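PDB 6TY2: p1 from Rice yellow mottle virus, which suppresses RNA silencing and takes part in spread of the virus, with an architecture built on two unrelated zinc fingers. Local coordinates for residues I4-E7 and H8-N12; P42-S45 and G46-F50. One frame throughout, in Å; residues are numbered along the deposited sequence.

Overall arrangement
The chain is the C-terminal part of P1, and both contacts are local ones built round the same zinc ion. Contact 1 is two successive turns near the start of helix 3-24, mostly a surface stretch, with His8 as its buried residue. Contact 2, residues 42-50, is a loop that follows the helix much later in the chain; it is partly buried and brings two ligands, His44 and Cys48, and Cys39 completes the site. The chemistry follows the fold: regular backbone bonding and a single ligand on the helix, against a tight turn with a sulfur ligand, a water bridge and apolar packing in the loop. The centres of the two contacts lie about 13 Å apart.

Contact 1: I4-E7 and H8-N12; sequences IDRE and HQERN. With ZN (zinc ion), chain C.
Ile4 and His8 lie side by side one helical turn apart and make the tight part of this contact. A chi1 of -64° puts CG1 of Ile4 beside the backbone N and leaves the methyl CG2 anti to it, where CG2 touches the imidazole at His8 CE1, 3.6 Å away. The carbonyl of the same isoleucine serves twice: Ile4 O accepts the helical hydrogen bond from His8 N at 3.1 Å, and it also sits 3.4 Å above one face of the His8 ring, displaced toward the rim. His8 NE2 binds the zinc ion at 2.1 Å. At the edge of the ring, in its plane, a water accepts from His8 ND1 at 2.6 Å, so the proton is on ND1 while NE2 serves the metal. This water returns a weak hydrogen bond to OD1 of Asp5, whose carboxylate is also salt-bridged to Arg36.

The other side of the helix is much looser. Arg6 and Glu10 run alongside each other at the exposed surface, yet Arg6 NE and Glu10 OE2 stay 5.8 Å apart; the glutamate chain, bent at chi2 (-65°), brings OE2 within 3.5 Å of Arg6 CG instead, and the arginine pairs with Glu3. Regular i to i+4 backbone bonds run beneath both sides, the pattern of a zinc finger in which a helix presents a histidine ligand to the metal.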
loop_
_atom_site.group_PDB
_atom_site.type_symbol
_atom_site.label_atom_id
_atom_site.label_comp_id
_atom_site.label_asym_id
_atom_site.label_seq_id
_atom_site.Cartn_x
_atom_site.Cartn_y
_atom_site.Cartn_z
ATOM N N ILE A 4 -16.988 3.868 7.064
ATOM C CA ILE A 4 -16.108 4.377 6.000
ATOM C C ILE A 4 -15.446 5.690 6.384
ATOM O O ILE A 4 -14.237 5.858 6.240
ATOM C CB ILE A 4 -16.888 4.608 4.694
ATOM C CG1 ILE A 4 -17.426 3.285 4.141
ATOM C CG2 ILE A 4 -16.027 5.309 3.653
ATOM C CD1 ILE A 4 -16.515 2.618 3.147
ATOM N N ASP A 5 -16.253 6.623 6.878
ATOM C CA ASP A 5 -15.760 7.938 7.251
ATOM C C ASP A 5 -14.805 7.859 8.421
ATOM O O ASP A 5 -13.801 8.564 8.470
ATOM C CB ASP A 5 -16.922 8.855 7.598
ATOM C CG ASP A 5 -17.907 8.978 6.471
ATOM O OD1 ASP A 5 -17.616 9.746 5.528
ATOM O OD2 ASP A 5 -18.967 8.310 6.525
ATOM N N ARG A 6 -15.139 7.000 9.373
ATOM C CA ARG A 6 -14.323 6.823 10.549
ATOM C C ARG A 6 -12.921 6.386 10.133
ATOM O O ARG A 6 -11.936 6.938 10.612
ATOM C CB ARG A 6 -14.963 5.806 11.491
ATOM C CG ARG A 6 -14.490 5.895 12.926
ATOM C CD ARG A 6 -14.938 4.673 13.716
ATOM N NE ARG A 6 -16.358 4.381 13.509
ATOM C CZ ARG A 6 -17.304 4.538 14.433
ATOM N NH1 ARG A 6 -16.990 4.986 15.644
ATOM N NH2 ARG A 6 -18.569 4.243 14.144
ATOM N N GLU A 7 -12.826 5.425 9.221
ATOM C CA GLU A 7 -11.519 4.918 8.802
ATOM C C GLU A 7 -10.731 5.949 7.988
ATOM O O GLU A 7 -9.504 5.958 8.022
ATOM C CB GLU A 7 -11.676 3.619 8.005
ATOM C CG GLU A 7 -11.989 2.420 8.900
ATOM C CD GLU A 7 -12.274 1.145 8.117
ATOM O OE1 GLU A 7 -11.947 0.044 8.609
ATOM O OE2 GLU A 7 -12.838 1.239 7.012
ATOM N N HIS A 8 -11.424 6.816 7.256
ATOM C CA HIS A 8 -10.744 7.925 6.580
ATOM C C HIS A 8 -10.137 8.878 7.609
ATOM O O HIS A 8 -9.020 9.357 7.427
ATOM C CB HIS A 8 -11.700 8.687 5.669
ATOM C CG HIS A 8 -12.125 7.924 4.456
ATOM N ND1 HIS A 8 -13.187 8.318 3.674
ATOM C CD2 HIS A 8 -11.624 6.802 3.882
ATOM C CE1 HIS A 8 -13.332 7.463 2.677
ATOM N NE2 HIS A 8 -12.393 6.540 2.776
ATOM N N GLN A 9 -10.881 9.146 8.686
ATOM C CA GLN A 9 -10.404 10.002 9.774
ATOM C C GLN A 9 -9.166 9.442 10.445
ATOM O O GLN A 9 -8.182 10.159 10.642
ATOM C CB GLN A 9 -11.491 10.212 10.839
ATOM C CG GLN A 9 -12.510 11.297 10.492
ATOM C CD GLN A 9 -13.480 11.621 11.644
ATOM O OE1 GLN A 9 -13.861 10.746 12.423
ATOM N NE2 GLN A 9 -13.871 12.888 11.749
ATOM N N GLU A 10 -9.215 8.167 10.814
ATOM C CA GLU A 10 -8.087 7.552 11.494
ATOM C C GLU A 10 -6.877 7.491 10.561
ATOM O O GLU A 10 -5.754 7.753 10.980
ATOM C CB GLU A 10 -8.418 6.139 12.000
ATOM C CG GLU A 10 -9.863 5.869 12.427
ATOM C CD GLU A 10 -10.347 6.664 13.642
ATOM O OE1 GLU A 10 -9.698 6.594 14.715
ATOM O OE2 GLU A 10 -11.404 7.339 13.526
ATOM N N ARG A 11 -7.101 7.143 9.304
ATOM C CA ARG A 11 -5.997 7.126 8.355
ATOM C C ARG A 11 -5.454 8.537 8.095
ATOM O O ARG A 11 -4.245 8.732 8.012
ATOM C CB ARG A 11 -6.414 6.474 7.040
ATOM C CG ARG A 11 -5.252 6.321 6.082
ATOM C CD ARG A 11 -5.274 4.956 5.440
ATOM N NE ARG A 11 -4.386 4.895 4.280
ATOM C CZ ARG A 11 -3.104 4.558 4.347
ATOM N NH1 ARG A 11 -2.554 4.265 5.524
ATOM N NH2 ARG A 11 -2.368 4.518 3.238
ATOM N N ASN A 12 -6.342 9.520 8.005
ATOM C CA ASN A 12 -5.919 10.889 7.779
ATOM C C ASN A 12 -5.148 11.431 8.965
ATOM O O ASN A 12 -4.180 12.141 8.789
ATOM C CB ASN A 12 -7.116 11.791 7.460
ATOM C CG ASN A 12 -7.559 11.659 6.022
ATOM O OD1 ASN A 12 -6.847 11.079 5.205
ATOM N ND2 ASN A 12 -8.735 12.183 5.704
HETATM ZN ZN ZN C . -12.550 4.948 1.492
HETATM O O HOH W 1 -14.637 10.437 4.219
#

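Contact 2: P42-S45 and G46-F50; sequences PEHS and GRCRF. With ZN (zinc ion), chain C.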
loop_
_atom_site.group_PDB
_atom_site.type_symbol
_atom_site.label_atom_id
_atom_site.label_comp_id
_atom_site.label_asym_id
_atom_site.label_seq_id
_atom_site.Cartn_x
_atom_site.Cartn_y
_atom_site.Cartn_z
ATOM N N PRO A 42 -8.217 -0.767 0.148
ATOM C CA PRO A 42 -8.817 -1.724 -0.789
ATOM C C PRO A 42 -10.189 -2.204 -0.357
ATOM O O PRO A 42 -11.059 -2.398 -1.202
ATOM C CB PRO A 42 -7.818 -2.882 -0.794
ATOM C CG PRO A 42 -6.526 -2.249 -0.407
ATOM C CD PRO A 42 -6.894 -1.206 0.607
ATOM N N GLU A 43 -10.374 -2.366 0.945
ATOM C CA GLU A 43 -11.625 -2.852 1.504
ATOM C C GLU A 43 -12.773 -1.904 1.169
ATOM O O GLU A 43 -13.924 -2.318 1.067
ATOM C CB GLU A 43 -11.497 -3.028 3.027
ATOM C CG GLU A 43 -10.511 -4.117 3.484
ATOM C CD GLU A 43 -9.043 -3.709 3.350
ATOM O OE1 GLU A 43 -8.751 -2.513 3.163
ATOM O OE2 GLU A 43 -8.168 -4.593 3.437
ATOM N N HIS A 44 -12.451 -0.629 0.980
ATOM C CA HIS A 44 -13.452 0.372 0.633
ATOM C C HIS A 44 -13.844 0.375 -0.848
ATOM O O HIS A 44 -14.778 1.071 -1.232
ATOM C CB HIS A 44 -12.958 1.771 0.992
ATOM C CG HIS A 44 -12.936 2.059 2.459
ATOM N ND1 HIS A 44 -12.651 3.306 2.959
ATOM C CD2 HIS A 44 -13.184 1.269 3.529
ATOM C CE1 HIS A 44 -12.711 3.274 4.280
ATOM N NE2 HIS A 44 -13.033 2.049 4.651
ATOM N N SER A 45 -13.119 -0.376 -1.672
ATOM C CA SER A 45 -13.257 -0.275 -3.116
ATOM C C SER A 45 -14.697 -0.457 -3.550
ATOM O O SER A 45 -15.368 -1.378 -3.106
ATOM C CB SER A 45 -12.367 -1.304 -3.812
ATOM O OG SER A 45 -12.100 -0.915 -5.145
ATOM N N GLY A 46 -15.164 0.440 -4.409
ATOM C CA GLY A 46 -16.551 0.456 -4.835
ATOM C C GLY A 46 -17.326 1.565 -4.163
ATOM O O GLY A 46 -17.867 2.467 -4.813
ATOM N N ARG A 47 -17.397 1.494 -2.843
ATOM C CA ARG A 47 -18.031 2.544 -2.103
ATOM C C ARG A 47 -17.142 3.781 -2.176
ATOM O O ARG A 47 -17.637 4.886 -2.301
ATOM C CB ARG A 47 -18.289 2.102 -0.666
ATOM C CG ARG A 47 -19.264 0.942 -0.580
ATOM C CD ARG A 47 -19.378 0.429 0.845
ATOM N NE ARG A 47 -18.144 -0.231 1.246
ATOM C CZ ARG A 47 -17.934 -0.742 2.449
ATOM N NH1 ARG A 47 -18.878 -0.665 3.370
ATOM N NH2 ARG A 47 -16.780 -1.330 2.725
ATOM N N CYS A 48 -15.828 3.587 -2.130
ATOM C CA CYS A 48 -14.880 4.672 -2.399
ATOM C C CYS A 48 -14.209 4.508 -3.767
ATOM O O CYS A 48 -14.146 3.409 -4.304
ATOM C CB CYS A 48 -13.808 4.736 -1.304
ATOM S SG CYS A 48 -14.482 5.218 0.282
ATOM N N ARG A 49 -13.713 5.604 -4.332
ATOM C CA ARG A 49 -12.911 5.501 -5.543
ATOM C C ARG A 49 -11.537 5.003 -5.166
ATOM O O ARG A 49 -10.785 5.703 -4.499
ATOM C CB ARG A 49 -12.799 6.835 -6.259
ATOM C CG ARG A 49 -12.085 6.739 -7.595
ATOM C CD ARG A 49 -12.176 8.048 -8.345
ATOM N NE ARG A 49 -11.570 7.952 -9.665
ATOM C CZ ARG A 49 -11.623 8.915 -10.578
ATOM N NH1 ARG A 49 -12.262 10.049 -10.315
ATOM N NH2 ARG A 49 -11.040 8.740 -11.755
ATOM N N PHE A 50 -11.204 3.796 -5.594
ATOM C CA PHE A 50 -9.961 3.179 -5.175
ATOM C C PHE A 50 -8.817 3.682 -6.035
ATOM O O PHE A 50 -8.772 3.474 -7.247
ATOM C CB PHE A 50 -10.074 1.657 -5.234
ATOM C CG PHE A 50 -8.868 0.929 -4.719
ATOM C CD1 PHE A 50 -8.297 1.273 -3.511
ATOM C CD2 PHE A 50 -8.323 -0.118 -5.437
ATOM C CE1 PHE A 50 -7.192 0.601 -3.035
ATOM C CE2 PHE A 50 -7.222 -0.800 -4.971
ATOM C CZ PHE A 50 -6.653 -0.440 -3.768
HETATM ZN ZN ZN C . -12.550 4.948 1.492
HETATM O O HOH W 2 -16.637 -1.764 -0.816
#
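His44 and Cys48 grip one zinc ion, through His44 ND1 at 2.2 Å and Cys48 SG at 2.3 Å; His8 and Cys39 complete the site. A nearly straight backbone hydrogen bond ties the two ligands together as well: Cys48 N donates to His44 O at 2.9 Å, with an N-H...O angle of 171°. The imidazole is held at its far side too, where His44 NE2 hydrogen-bonds to the carboxylate of Glu7 on helix 3-24, which probably fixes the ring's rotation and may polarise it toward the metal.

Polar contacts are softer on the solvent side of the turn. Arg47, its chain bent at chi3 (-69°), folds back along residues 43-45, and NH2 reaches Glu43 O at the edge of the guanidinium plane in a weak bond of 3.4 Å. Beside it a water accepts from Arg47 NE and donates to Ser45 O at 2.6 Å. The chain reverses at Gly46, which at its positive phi (104°) has no CB to press on the preceding carbonyl, Ser45 O.

Farther out the contact becomes packing. The Phe50 ring crosses Pro42 at a slant, with CZ 3.8 Å from Pro42 CG, and Ser45 OG lies against Phe50 CB at 3.3 Å. Pro42 also packs on Ser30 of the second subunit, and Ser45 on Pro28 of that subunit.

The tight turn thus carries a His-x3-Cys ligand pair, half of a His2Cys2 zinc site, and the metal probably cross-links this small loop to helix 3-24.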